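Local structure of inositol monophosphatase (Zymomonas mobilis, 4N81) at residues Q52-I57 with W83-I88. The protein is probably a magnesium-dependent phosphatase of the inositol monophosphatase superfamily, hydrolysing phosphate monoesters such as inositol monophosphates. Numbering follows the deposited sequence.
Sequences QAMRAI and WVLDPI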
# COMPACT_ATOMS: atom_id res chain seq x y z
N GLN A 52 -19.87 -15.75 -7.36
CA GLN A 52 -20.74 -16.80 -7.85
C GLN A 52 -20.17 -18.17 -7.53
O GLN A 52 -20.91 -19.06 -7.09
CB GLN A 52 -20.97 -16.67 -9.37
CG GLN A 52 -21.78 -15.43 -9.74
CD GLN A 52 -21.76 -15.14 -11.24
OE1 GLN A 52 -21.16 -15.89 -12.03
NE2 GLN A 52 -22.39 -14.04 -11.64
N ALA A 53 -18.86 -18.33 -7.72
CA ALA A 53 -18.31 -19.67 -7.44
C ALA A 53 -18.39 -20.04 -5.94
O ALA A 53 -18.75 -21.19 -5.57
CB ALA A 53 -16.85 -19.78 -7.96
N MET A 54 -18.11 -19.05 -5.08
CA MET A 54 -18.18 -19.33 -3.64
C MET A 54 -19.62 -19.62 -3.21
O MET A 54 -19.87 -20.50 -2.38
CB MET A 54 -17.61 -18.18 -2.81
CG MET A 54 -16.09 -17.98 -2.96
SD MET A 54 -15.42 -16.74 -1.81
CE MET A 54 -16.03 -15.26 -2.58
N ARG A 55 -20.57 -18.87 -3.77
CA ARG A 55 -21.97 -19.10 -3.43
C ARG A 55 -22.43 -20.47 -3.86
O ARG A 55 -23.22 -21.12 -3.14
CB ARG A 55 -22.88 -18.07 -4.11
CG ARG A 55 -22.85 -16.69 -3.47
CD ARG A 55 -23.86 -15.75 -4.12
NE ARG A 55 -24.54 -14.92 -3.13
CZ ARG A 55 -25.67 -15.27 -2.54
NH1 ARG A 55 -26.25 -16.43 -2.85
NH2 ARG A 55 -26.24 -14.46 -1.65
N ALA A 56 -21.95 -20.94 -5.01
CA ALA A 56 -22.41 -22.26 -5.49
C ALA A 56 -21.90 -23.34 -4.54
O ALA A 56 -22.64 -24.32 -4.20
CB ALA A 56 -21.93 -22.55 -6.90
N ILE A 57 -20.65 -23.15 -4.10
CA ILE A 57 -20.12 -24.12 -3.14
C ILE A 57 -20.89 -24.07 -1.81
O ILE A 57 -21.22 -25.12 -1.25
CB ILE A 57 -18.61 -23.88 -2.89
CG1 ILE A 57 -17.81 -24.29 -4.12
CG2 ILE A 57 -18.12 -24.65 -1.64
CD1 ILE A 57 -16.40 -23.69 -4.12
N TRP A 83 -22.80 -16.98 6.28
CA TRP A 83 -21.51 -16.71 5.65
C TRP A 83 -21.48 -15.28 5.06
O TRP A 83 -22.46 -14.85 4.44
CB TRP A 83 -21.27 -17.72 4.53
CG TRP A 83 -21.06 -19.11 5.09
CD1 TRP A 83 -22.01 -20.03 5.39
CD2 TRP A 83 -19.80 -19.68 5.48
NE1 TRP A 83 -21.42 -21.17 5.93
CE2 TRP A 83 -20.06 -20.97 5.98
CE3 TRP A 83 -18.47 -19.22 5.44
CZ2 TRP A 83 -19.05 -21.81 6.44
CZ3 TRP A 83 -17.47 -20.05 5.89
CH2 TRP A 83 -17.77 -21.34 6.39
N VAL A 84 -20.35 -14.59 5.25
CA VAL A 84 -20.22 -13.23 4.76
C VAL A 84 -19.02 -13.26 3.82
O VAL A 84 -17.95 -13.64 4.24
CB VAL A 84 -19.95 -12.26 5.93
CG1 VAL A 84 -19.81 -10.80 5.45
CG2 VAL A 84 -21.08 -12.33 6.96
N LEU A 85 -19.22 -12.90 2.54
CA LEU A 85 -18.15 -12.94 1.54
C LEU A 85 -17.86 -11.54 0.99
O LEU A 85 -18.78 -10.79 0.68
CB LEU A 85 -18.59 -13.81 0.37
CG LEU A 85 -19.16 -15.17 0.78
CD1 LEU A 85 -19.63 -15.95 -0.42
CD2 LEU A 85 -18.16 -15.98 1.58
N ASP A 86 -16.59 -11.19 0.89
CA ASP A 86 -16.19 -10.03 0.12
C ASP A 86 -15.05 -10.48 -0.81
O ASP A 86 -13.89 -10.58 -0.36
CB ASP A 86 -15.72 -8.88 1.03
CG ASP A 86 -15.66 -7.54 0.27
OD1 ASP A 86 -16.11 -7.52 -0.90
OD2 ASP A 86 -15.20 -6.52 0.84
N PRO A 87 -15.35 -10.79 -2.09
CA PRO A 87 -14.26 -11.35 -2.93
C PRO A 87 -13.03 -10.44 -3.03
O PRO A 87 -11.90 -10.91 -3.02
CB PRO A 87 -14.92 -11.41 -4.33
CG PRO A 87 -16.43 -11.70 -3.98
CD PRO A 87 -16.68 -10.86 -2.74
N ILE A 88 -13.27 -9.13 -3.09
CA ILE A 88 -12.19 -8.15 -3.20
C ILE A 88 -12.48 -6.99 -2.23
O ILE A 88 -13.16 -6.03 -2.57
CB ILE A 88 -12.02 -7.62 -4.64
CG1 ILE A 88 -11.72 -8.81 -5.60
CG2 ILE A 88 -10.88 -6.56 -4.73
CD1 ILE A 88 -11.77 -8.42 -7.10
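Arg55 NE is held by a salt bridge to Glu51 OE1, one turn back on helix 42-61, so its charge is engaged along the helix while its aliphatic CG brushes Leu85 CD1 at 4.5 Å. No hydrogen bond crosses between 52-57 and 83-88; the joint is apolar and centres on Met54, whose CA lies 8.2 Å from Leu85 CA. Two points of the methionine touch the strand side. Its CB meets Leu85 CD1 at 3.8 Å, and its methyl CE reaches Pro87 CG, also at 3.8 Å, with Leu85 CB a looser neighbour at 4.2 Å. The chain leaves CA extended through chi2 (-173°) and then bends at SD (chi3 -74°), which carries CE back toward the proline ring. Leu85 runs the opposite way past it, its CD1 anti to CA (chi2 177°) and directed at the helix. Met54, Leu85 and Pro87 are all buried, and 177 Å² is lost between the segments. Helix 7-24 packs on the helix through Ala53 and Ile57. Leu85 from the strand and Pro87 at the corner that follows thus both face the helix, whereas the CB of Asp86, a predicted magnesium ligand in the Asp-Pro-Ile-Asp motif of this family, points away. The chemistry is therefore consistent with an apolar joint behind the probable magnesium site.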